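Long-range contacts in CdnC (Chryseobacterium gregarium DSM 19109, PDB 7MGV), which installs single and bicyclic omega-ester macrocycles in a ribosomally made precursor peptide, acting as an ATP-grasp ligase: residues D146-Q151 / F312-A317; C166-P171 / M224-K229; A186-G191 / N201-N206. All blocks are in the same frame, centred on the assembly; numbering follows the deposited sequence.

Contact 2 and contact 3 belong to one antiparallel sheet, in the order 165-168, 224-228, 184-187, 199-207, with the middle pair of strands joining them; their centres lie about 12 Å apart and both reach the ADP. Contact 1 ties helix 148-158 to strand 310-316, at the edge of the other antiparallel sheet, and its centre is about 15 Å from contact 2 and 16 Å from contact 3. Along the chain the three are nested: 186-191/201-206 lies within 166-171/224-229, which lies within 146-151/312-317. The nucleotide between two sheets is consistent with the ATP-grasp plan; contact 1 joins strand 310-316 of one sheet to helix 148-158, which packs on strand 224-228 of the other.

Contact 1 (D146-Q151 / F312-A317); sequences DSKEEQ and FIEINA
Q151 and I315 make the principal polar link between the start of helix 148-158 and strand 310-316. The backbone N of I315 donates to Q151 OE1 over 3.0 Å, almost straight at the hydrogen (172°), but the donor stands above the amide plane, 50° out of it. Beyond CG the glutamine chain is extended, which carries its amide over to the strand. On its other branch NE2 finds its partner in L145 O, so the amide is held at both ends and its rotation is fixed.

The charged link is looser. K148 NZ approaches E314 OE1 to 3.4 Å, a weak salt bridge. The lysine bends at its last torsion (chi4 49°) to turn NZ toward the carboxylate, and the two chains pass each other at a slant.

Van der Waals contacts surround these bonds. I315 CG2 lies 3.6 Å from Q151 CD, against the amide, and also reaches the edge of the F312 ring in its plane. That ring brings CE1 to 4.1 Å from Q151 O, while E314 N sits over one ring face toward the rim. E314 CB packs at 3.5 Å from Q151 OE1.

Within the turn leading into the helix, S147 is the N-cap: its OG accepts from E150 N at 3.1 Å, and it also bonds to G126 O of the second subunit. Q151, F312 and I315 rest against helix 280-293, through Y293 and L289, while strand 297-304 pairs with 310-316 and packs I300 against F312 and I315.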
loop_
_atom_site.group_PDB
_atom_site.type_symbol
_atom_site.label_atom_id
_atom_site.label_comp_id
_atom_site.label_asym_id
_atom_site.label_seq_id
_atom_site.Cartn_x
_atom_site.Cartn_y
_atom_site.Cartn_z
ATOM N N ASP A 146 6.425 4.460 0.685
ATOM C CA ASP A 146 5.865 5.563 1.461
ATOM C C ASP A 146 6.456 5.644 2.864
ATOM O O ASP A 146 6.312 6.679 3.524
ATOM C CB ASP A 146 4.342 5.431 1.550
ATOM C CG ASP A 146 3.645 5.795 0.250
ATOM O OD1 ASP A 146 4.181 6.643 -0.496
ATOM O OD2 ASP A 146 2.559 5.239 -0.022
ATOM N N SER A 147 7.118 4.585 3.328
ATOM C CA SER A 147 7.708 4.538 4.666
ATOM C C SER A 147 9.079 5.203 4.611
ATOM O O SER A 147 10.084 4.581 4.267
ATOM C CB SER A 147 7.797 3.097 5.155
ATOM O OG SER A 147 8.601 3.002 6.320
ATOM N N LYS A 148 9.123 6.494 4.951
ATOM C CA LYS A 148 10.402 7.197 4.986
ATOM C C LYS A 148 11.311 6.647 6.080
ATOM O O LYS A 148 12.543 6.676 5.941
ATOM C CB LYS A 148 10.166 8.696 5.180
ATOM C CG LYS A 148 9.562 9.383 3.966
ATOM C CD LYS A 148 8.998 10.745 4.324
ATOM C CE LYS A 148 8.903 11.645 3.100
ATOM N NZ LYS A 148 8.250 10.961 1.949
ATOM N N GLU A 149 10.724 6.143 7.170
ATOM C CA GLU A 149 11.520 5.531 8.227
ATOM C C GLU A 149 12.304 4.336 7.701
ATOM O O GLU A 149 13.489 4.174 8.016
ATOM C CB GLU A 149 10.616 5.117 9.388
ATOM C CG GLU A 149 11.319 5.062 10.737
ATOM C CD GLU A 149 10.368 4.782 11.883
ATOM O OE1 GLU A 149 10.736 3.999 12.782
ATOM O OE2 GLU A 149 9.252 5.343 11.887
ATOM N N GLU A 150 11.660 3.492 6.888
ATOM C CA GLU A 150 12.373 2.360 6.307
ATOM C C GLU A 150 13.438 2.827 5.323
ATOM O O GLU A 150 14.506 2.215 5.229
ATOM C CB GLU A 150 11.406 1.396 5.620
ATOM C CG GLU A 150 12.061 0.063 5.284
ATOM C CD GLU A 150 11.291 -0.756 4.271
ATOM O OE1 GLU A 150 10.517 -0.170 3.483
ATOM O OE2 GLU A 150 11.473 -1.991 4.250
ATOM N N GLN A 151 13.167 3.902 4.577
ATOM C CA GLN A 151 14.192 4.467 3.704
ATOM C C GLN A 151 15.437 4.834 4.499
ATOM O O GLN A 151 16.558 4.461 4.132
ATOM C CB GLN A 151 13.657 5.699 2.973
ATOM C CG GLN A 151 12.579 5.426 1.950
ATOM C CD GLN A 151 12.035 6.704 1.345
ATOM O OE1 GLN A 151 12.719 7.728 1.310
ATOM N NE2 GLN A 151 10.797 6.653 0.868
ATOM N N PHE A 312 22.319 11.119 2.675
ATOM C CA PHE A 312 21.072 10.674 2.071
ATOM C C PHE A 312 19.901 11.347 2.773
ATOM O O PHE A 312 19.884 11.466 4.002
ATOM C CB PHE A 312 20.972 9.149 2.182
ATOM C CG PHE A 312 19.679 8.570 1.679
ATOM C CD1 PHE A 312 18.593 8.412 2.528
ATOM C CD2 PHE A 312 19.560 8.151 0.365
ATOM C CE1 PHE A 312 17.408 7.869 2.069
ATOM C CE2 PHE A 312 18.377 7.606 -0.099
ATOM C CZ PHE A 312 17.300 7.464 0.754
ATOM N N ILE A 313 18.916 11.797 1.998
ATOM C CA ILE A 313 17.738 12.464 2.534
ATOM C C ILE A 313 16.487 11.614 2.350
ATOM O O ILE A 313 15.775 11.327 3.313
ATOM C CB ILE A 313 17.560 13.862 1.900
ATOM C CG1 ILE A 313 18.828 14.697 2.098
ATOM C CG2 ILE A 313 16.353 14.571 2.493
ATOM C CD1 ILE A 313 19.255 14.827 3.548
ATOM N N GLU A 314 16.213 11.193 1.118
ATOM C CA GLU A 314 15.077 10.324 0.830
ATOM C C GLU A 314 15.186 9.847 -0.610
ATOM O O GLU A 314 15.948 10.391 -1.414
ATOM C CB GLU A 314 13.738 11.033 1.059
ATOM C CG GLU A 314 13.389 12.068 0.006
ATOM C CD GLU A 314 11.964 12.568 0.141
ATOM O OE1 GLU A 314 11.033 11.736 0.106
ATOM O OE2 GLU A 314 11.772 13.794 0.286
ATOM N N ILE A 315 14.410 8.816 -0.924
ATOM C CA ILE A 315 14.270 8.303 -2.279
ATOM C C ILE A 315 12.793 8.344 -2.640
ATOM O O ILE A 315 11.945 7.890 -1.863
ATOM C CB ILE A 315 14.837 6.876 -2.412
ATOM C CG1 ILE A 315 14.435 6.258 -3.753
ATOM C CG2 ILE A 315 14.379 5.998 -1.252
ATOM C CD1 ILE A 315 15.173 4.981 -4.078
ATOM N N ASN A 316 12.484 8.907 -3.804
ATOM C CA ASN A 316 11.112 9.006 -4.290
ATOM C C ASN A 316 10.949 8.028 -5.444
ATOM O O ASN A 316 11.569 8.194 -6.501
ATOM C CB ASN A 316 10.779 10.434 -4.721
ATOM C CG ASN A 316 9.297 10.630 -5.001
ATOM O OD1 ASN A 316 8.498 9.703 -4.866
ATOM N ND2 ASN A 316 8.925 11.844 -5.391
ATOM N N ALA A 317 10.117 7.005 -5.240
ATOM C CA ALA A 317 9.879 6.017 -6.284
ATOM C C ALA A 317 9.101 6.592 -7.459
ATOM O O ALA A 317 9.163 6.033 -8.559
ATOM C CB ALA A 317 9.136 4.811 -5.707
#

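Contact 2 (C166-P171 / M224-K229); sequences CVTNNP and MQFQKK. With ADP (adenosine-5'-diphosphate), chain F.
The F226 ring meets C166 O at its edge, in the ring plane, with CD1 3.6 Å from that oxygen. Over one face lies M224 CG, from two residues earlier on the same strand, 4.2 Å above the plane and displaced toward the rim. T168 CG2 touches CE1 obliquely. A174 and I178 of helix 171-181 and A186 of the next strand also pack on F226, which buries it between sheet and helix.

The second flat group is the adenine of ADP. Its amino N6 gives one bond to Q227 OE1, 2.9 Å long with 163° at the hydrogen, and one to K228 O, also 2.9 Å. K229 CG lies 3.7 Å from ADP C2, outside the ring's C2 edge and displaced from its plane.

Between the strands, C166 and F226 form a hydrogen-bonded antiparallel pair, each N bonded to the other's O. T168 and M224 form another, with T168 N to M224 O at 3.0 Å and M224 N to T168 O at 2.9 Å. V167 and Q225 make the non-hydrogen-bonded pair between them. On that opposite face V167 CG2, beside its own backbone N, packs at 3.8 Å against Q225 CG. Past the strand, T168 OG1 accepts from N170 N, closing an ST turn.

Strand 165-168 continues the sheet into an antiparallel ladder with the second subunit. Toward the nucleotide, Q227 OE1 also accepts from K187, so an acceptor facing N6 is itself fixed. Two acceptors around one amino group read it as a donor, and a base with a carbonyl at that position would probably be disfavoured.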
loop_
_atom_site.group_PDB
_atom_site.type_symbol
_atom_site.label_atom_id
_atom_site.label_comp_id
_atom_site.label_asym_id
_atom_site.label_seq_id
_atom_site.Cartn_x
_atom_site.Cartn_y
_atom_site.Cartn_z
ATOM N N CYS A 166 14.502 12.229 14.376
ATOM C CA CYS A 166 13.559 11.886 15.438
ATOM C C CYS A 166 12.152 12.063 14.882
ATOM O O CYS A 166 11.693 13.194 14.706
ATOM C CB CYS A 166 13.771 12.752 16.685
ATOM S SG CYS A 166 12.618 12.400 18.043
ATOM N N VAL A 167 11.480 10.958 14.578
ATOM C CA VAL A 167 10.076 10.992 14.184
ATOM C C VAL A 167 9.243 10.758 15.435
ATOM O O VAL A 167 9.330 9.692 16.055
ATOM C CB VAL A 167 9.771 9.937 13.111
ATOM C CG1 VAL A 167 8.339 10.078 12.625
ATOM C CG2 VAL A 167 10.750 10.056 11.949
ATOM N N THR A 168 8.440 11.748 15.822
ATOM C CA THR A 168 7.823 11.625 17.136
ATOM C C THR A 168 6.543 12.441 17.237
ATOM O O THR A 168 6.307 13.382 16.473
ATOM C CB THR A 168 8.797 12.044 18.244
ATOM O OG1 THR A 168 8.255 11.673 19.517
ATOM C CG2 THR A 168 9.035 13.550 18.217
ATOM N N ASN A 169 5.713 12.035 18.201
ATOM C CA ASN A 169 4.605 12.831 18.711
ATOM C C ASN A 169 4.803 13.161 20.185
ATOM O O ASN A 169 3.852 13.587 20.850
ATOM C CB ASN A 169 3.276 12.095 18.511
ATOM C CG ASN A 169 3.110 10.927 19.464
ATOM O OD1 ASN A 169 4.024 10.125 19.644
ATOM N ND2 ASN A 169 1.941 10.830 20.089
ATOM N N ASN A 170 6.017 12.972 20.707
ATOM C CA ASN A 170 6.323 13.181 22.113
ATOM C C ASN A 170 6.977 14.544 22.278
ATOM O O ASN A 170 8.124 14.722 21.839
ATOM C CB ASN A 170 7.249 12.074 22.620
ATOM C CG ASN A 170 7.415 12.082 24.132
ATOM O OD1 ASN A 170 7.325 13.124 24.781
ATOM N ND2 ASN A 170 7.668 10.907 24.698
ATOM N N PRO A 171 6.308 15.523 22.893
ATOM C CA PRO A 171 6.927 16.854 23.032
ATOM C C PRO A 171 8.254 16.838 23.772
ATOM O O PRO A 171 9.188 17.544 23.373
ATOM C CB PRO A 171 5.860 17.657 23.793
ATOM C CG PRO A 171 4.576 16.941 23.531
ATOM C CD PRO A 171 4.933 15.488 23.420
ATOM N N MET A 224 5.704 14.646 13.921
ATOM C CA MET A 224 6.542 15.401 13.002
ATOM C C MET A 224 7.903 14.721 12.941
ATOM O O MET A 224 8.286 13.979 13.855
ATOM C CB MET A 224 6.669 16.869 13.438
ATOM C CG MET A 224 7.387 17.768 12.443
ATOM S SD MET A 224 6.291 18.431 11.177
ATOM C CE MET A 224 6.314 20.164 11.605
ATOM N N GLN A 225 8.631 14.969 11.846
ATOM C CA GLN A 225 9.948 14.394 11.614
ATOM C C GLN A 225 10.984 15.496 11.802
ATOM O O GLN A 225 11.074 16.416 10.983
ATOM C CB GLN A 225 10.016 13.794 10.212
ATOM C CG GLN A 225 11.324 13.123 9.853
ATOM C CD GLN A 225 11.261 12.443 8.497
ATOM O OE1 GLN A 225 10.225 12.459 7.830
ATOM N NE2 GLN A 225 12.369 11.841 8.084
ATOM N N PHE A 226 11.751 15.416 12.883
ATOM C CA PHE A 226 12.819 16.360 13.167
ATOM C C PHE A 226 14.147 15.798 12.684
ATOM O O PHE A 226 14.391 14.591 12.748
ATOM C CB PHE A 226 12.896 16.660 14.666
ATOM C CG PHE A 226 11.658 17.301 15.216
ATOM C CD1 PHE A 226 10.585 16.526 15.628
ATOM C CD2 PHE A 226 11.563 18.679 15.322
ATOM C CE1 PHE A 226 9.444 17.113 16.134
ATOM C CE2 PHE A 226 10.422 19.271 15.828
ATOM C CZ PHE A 226 9.362 18.487 16.235
ATOM N N GLN A 227 15.010 16.685 12.199
ATOM C CA GLN A 227 16.291 16.257 11.659
ATOM C C GLN A 227 17.344 17.316 11.935
ATOM O O GLN A 227 17.058 18.514 11.884
ATOM C CB GLN A 227 16.206 15.996 10.152
ATOM C CG GLN A 227 16.124 14.530 9.782
ATOM C CD GLN A 227 16.178 14.311 8.286
ATOM O OE1 GLN A 227 16.183 15.266 7.507
ATOM N NE2 GLN A 227 16.217 13.051 7.874
ATOM N N LYS A 228 18.560 16.866 12.227
ATOM C CA LYS A 228 19.689 17.783 12.293
ATOM C C LYS A 228 19.842 18.494 10.956
ATOM O O LYS A 228 19.806 17.861 9.896
ATOM C CB LYS A 228 20.970 17.026 12.646
ATOM C CG LYS A 228 22.234 17.868 12.551
ATOM C CD LYS A 228 22.826 18.141 13.926
ATOM C CE LYS A 228 23.990 19.116 13.845
ATOM N NZ LYS A 228 23.541 20.469 13.415
ATOM N N LYS A 229 19.990 19.814 11.002
ATOM C CA LYS A 229 20.126 20.592 9.778
ATOM C C LYS A 229 21.519 20.390 9.201
ATOM O O LYS A 229 22.521 20.719 9.846
ATOM C CB LYS A 229 19.866 22.075 10.033
ATOM C CG LYS A 229 19.866 22.903 8.754
ATOM C CD LYS A 229 19.669 24.384 9.025
ATOM C CE LYS A 229 20.980 25.141 8.909
ATOM N NZ LYS A 229 20.998 26.025 7.713
HETATM P PB ADP F . 10.507 21.490 -2.083
HETATM O O1B ADP F . 11.069 20.113 -1.817
HETATM O O2B ADP F . 9.088 21.488 -2.597
HETATM O O3B ADP F . 11.453 22.415 -2.813
HETATM P PA ADP F . 10.337 21.178 0.675
HETATM O O1A ADP F . 9.497 19.959 0.374
HETATM O O2A ADP F . 10.071 22.018 1.902
HETATM O O3A ADP F . 10.400 22.137 -0.614
HETATM O "O5'" ADP F . 11.872 20.715 0.703
HETATM C "C5'" ADP F . 12.518 20.369 1.918
HETATM C "C4'" ADP F . 13.889 21.030 1.892
HETATM O "O4'" ADP F . 14.516 20.891 3.166
HETATM C "C3'" ADP F . 14.801 20.406 0.848
HETATM O "O3'" ADP F . 15.145 21.384 -0.137
HETATM C "C2'" ADP F . 16.045 19.979 1.597
HETATM O "O2'" ADP F . 17.210 20.511 0.962
HETATM C "C1'" ADP F . 15.889 20.554 2.995
HETATM N N9 ADP F . 16.271 19.543 4.004
HETATM C C8 ADP F . 15.679 18.348 4.193
HETATM N N7 ADP F . 16.277 17.663 5.199
HETATM C C5 ADP F . 17.279 18.432 5.667
HETATM C C6 ADP F . 18.308 18.316 6.723
HETATM N N6 ADP F . 18.390 17.209 7.501
HETATM N N1 ADP F . 19.163 19.352 6.881
HETATM C C2 ADP F . 19.094 20.458 6.115
HETATM N N3 ADP F . 18.186 20.632 5.140
HETATM C C4 ADP F . 17.272 19.669 4.873
#

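Contact 3 (A186-G191 / N201-N206). With ADP (adenosine-5'-diphosphate), chain F.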
loop_
_atom_site.group_PDB
_atom_site.type_symbol
_atom_site.label_atom_id
_atom_site.label_comp_id
_atom_site.label_asym_id
_atom_site.label_seq_id
_atom_site.Cartn_x
_atom_site.Cartn_y
_atom_site.Cartn_z
ATOM N N ALA A 186 12.261 20.766 10.872
ATOM C CA ALA A 186 11.087 19.937 11.093
ATOM C C ALA A 186 10.322 19.821 9.786
ATOM O O ALA A 186 10.023 20.835 9.146
ATOM C CB ALA A 186 10.193 20.519 12.189
ATOM N N LYS A 187 10.012 18.592 9.389
ATOM C CA LYS A 187 9.254 18.362 8.172
ATOM C C LYS A 187 8.163 17.334 8.427
ATOM O O LYS A 187 8.259 16.496 9.331
ATOM C CB LYS A 187 10.162 17.910 7.013
ATOM C CG LYS A 187 11.124 16.784 7.349
ATOM C CD LYS A 187 12.161 16.609 6.245
ATOM C CE LYS A 187 13.062 15.410 6.505
ATOM N NZ LYS A 187 14.292 15.442 5.663
ATOM N N MET A 188 7.101 17.438 7.638
ATOM C CA MET A 188 6.091 16.398 7.595
ATOM C C MET A 188 6.485 15.340 6.577
ATOM O O MET A 188 7.211 15.612 5.617
ATOM C CB MET A 188 4.722 16.977 7.232
ATOM C CG MET A 188 4.449 18.383 7.740
ATOM S SD MET A 188 2.986 19.103 6.956
ATOM C CE MET A 188 1.698 18.026 7.564
ATOM N N GLN A 189 6.008 14.117 6.800
ATOM C CA GLN A 189 6.136 13.085 5.783
ATOM C C GLN A 189 5.135 13.281 4.652
ATOM O O GLN A 189 5.328 12.730 3.562
ATOM C CB GLN A 189 5.968 11.701 6.417
ATOM C CG GLN A 189 6.902 11.455 7.599
ATOM C CD GLN A 189 6.864 10.023 8.100
ATOM O OE1 GLN A 189 6.353 9.128 7.426
ATOM N NE2 GLN A 189 7.408 9.799 9.290
ATOM N N THR A 190 4.073 14.052 4.894
ATOM C CA THR A 190 3.082 14.423 3.891
ATOM C C THR A 190 2.774 15.903 4.062
ATOM O O THR A 190 2.485 16.344 5.176
ATOM C CB THR A 190 1.790 13.605 4.037
ATOM O OG1 THR A 190 1.053 14.076 5.173
ATOM C CG2 THR A 190 2.092 12.120 4.216
ATOM N N GLY A 191 2.819 16.661 2.973
ATOM C CA GLY A 191 2.703 18.105 3.049
ATOM C C GLY A 191 1.317 18.589 3.462
ATOM O O GLY A 191 0.429 17.829 3.849
ATOM N N ASN A 201 -1.053 29.402 1.627
ATOM C CA ASN A 201 -0.009 29.137 2.602
ATOM C C ASN A 201 0.345 27.660 2.552
ATOM O O ASN A 201 -0.533 26.801 2.693
ATOM C CB ASN A 201 -0.459 29.529 4.011
ATOM C CG ASN A 201 -0.854 30.988 4.112
ATOM O OD1 ASN A 201 -1.902 31.397 3.610
ATOM N ND2 ASN A 201 -0.015 31.784 4.764
ATOM N N VAL A 202 1.628 27.372 2.353
ATOM C CA VAL A 202 2.135 26.008 2.298
ATOM C C VAL A 202 3.068 25.789 3.481
ATOM O O VAL A 202 3.715 26.723 3.969
ATOM C CB VAL A 202 2.862 25.727 0.965
ATOM C CG1 VAL A 202 3.030 24.230 0.742
ATOM C CG2 VAL A 202 2.110 26.363 -0.192
ATOM N N VAL A 203 3.126 24.545 3.947
ATOM C CA VAL A 203 4.060 24.150 4.992
ATOM C C VAL A 203 5.392 23.806 4.341
ATOM O O VAL A 203 5.447 23.009 3.396
ATOM C CB VAL A 203 3.513 22.961 5.797
ATOM C CG1 VAL A 203 4.656 22.187 6.449
ATOM C CG2 VAL A 203 2.524 23.442 6.847
ATOM N N PHE A 204 6.465 24.414 4.836
ATOM C CA PHE A 204 7.808 24.169 4.336
ATOM C C PHE A 204 8.675 23.597 5.446
ATOM O O PHE A 204 8.430 23.833 6.633
ATOM C CB PHE A 204 8.455 25.454 3.801
ATOM C CG PHE A 204 7.789 26.010 2.578
ATOM C CD1 PHE A 204 8.101 25.521 1.320
ATOM C CD2 PHE A 204 6.858 27.029 2.684
ATOM C CE1 PHE A 204 7.493 26.034 0.191
ATOM C CE2 PHE A 204 6.246 27.547 1.558
ATOM C CZ PHE A 204 6.564 27.049 0.310
ATOM N N THR A 205 9.693 22.839 5.050
ATOM C CA THR A 205 10.729 22.444 5.991
ATOM C C THR A 205 11.440 23.688 6.505
ATOM O O THR A 205 11.964 24.482 5.719
ATOM C CB THR A 205 11.721 21.494 5.323
ATOM O OG1 THR A 205 11.018 20.350 4.818
ATOM C CG2 THR A 205 12.779 21.037 6.317
ATOM N N ASN A 206 11.441 23.868 7.823
ATOM C CA ASN A 206 12.016 25.063 8.418
ATOM C C ASN A 206 12.671 24.695 9.740
ATOM O O ASN A 206 12.328 23.690 10.369
ATOM C CB ASN A 206 10.958 26.153 8.627
ATOM C CG ASN A 206 11.548 27.549 8.597
ATOM O OD1 ASN A 206 12.701 27.739 8.214
ATOM N ND2 ASN A 206 10.754 28.537 8.998
HETATM P PB ADP F . 10.507 21.490 -2.083
HETATM O O1B ADP F . 11.069 20.113 -1.817
HETATM O O2B ADP F . 9.088 21.488 -2.597
HETATM O O3B ADP F . 11.453 22.415 -2.813
HETATM P PA ADP F . 10.337 21.178 0.675
HETATM O O1A ADP F . 9.497 19.959 0.374
HETATM O O2A ADP F . 10.071 22.018 1.902
HETATM O O3A ADP F . 10.400 22.137 -0.614
HETATM O "O5'" ADP F . 11.872 20.715 0.703
HETATM C "C5'" ADP F . 12.518 20.369 1.918
HETATM C "C4'" ADP F . 13.889 21.030 1.892
HETATM O "O4'" ADP F . 14.516 20.891 3.166
HETATM C "C3'" ADP F . 14.801 20.406 0.848
HETATM O "O3'" ADP F . 15.145 21.384 -0.137
HETATM C "C2'" ADP F . 16.045 19.979 1.597
HETATM O "O2'" ADP F . 17.210 20.511 0.962
HETATM C "C1'" ADP F . 15.889 20.554 2.995
HETATM N N9 ADP F . 16.271 19.543 4.004
HETATM C C8 ADP F . 15.679 18.348 4.193
HETATM N N7 ADP F . 16.277 17.663 5.199
HETATM C C5 ADP F . 17.279 18.432 5.667
HETATM C C6 ADP F . 18.308 18.316 6.723
HETATM N N6 ADP F . 18.390 17.209 7.501
HETATM N N1 ADP F . 19.163 19.352 6.881
HETATM C C2 ADP F . 19.094 20.458 6.115
HETATM N N3 ADP F . 18.186 20.632 5.140
HETATM C C4 ADP F . 17.272 19.669 4.873
#
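The K187 side chain runs alongside that of T205. The lysine's CB starts 3.4 Å from T205 OG1, and CD is within 4.2 Å of that oxygen. With chi1 at 49° CG lies between the backbone N and carbonyl carbon, and the remaining torsions are extended, so the chain runs straight along the threonine toward the base. CE comes to 4.1 Å from ADP N7, and NZ is gripped by two acceptors, the closer Q227 OE1 and ADP N7 at 3.0 Å. A leucine here would probably leave ADP N7 without the ammonium donor and take from Q227 OE1 one of its two donors, the other being ADP N6.

T205 serves the phosphate end: its backbone N points at ADP O2A (3.3 Å, 173° at the hydrogen), with a weak bond from OG1 beside it. A186 N donates to N206 O at 3.0 Å, the one hydrogen bond between these segments, within an antiparallel hydrogen-bonded pair. M188 SD packs at 3.5 Å against V203 CG1, the side chains set roughly perpendicular, near the bound peptide whose strand pairs with 201-203. A strand lysine on the adenine and a backbone NH on the alpha-phosphate are consistent with an ATP-grasp nucleotide cleft.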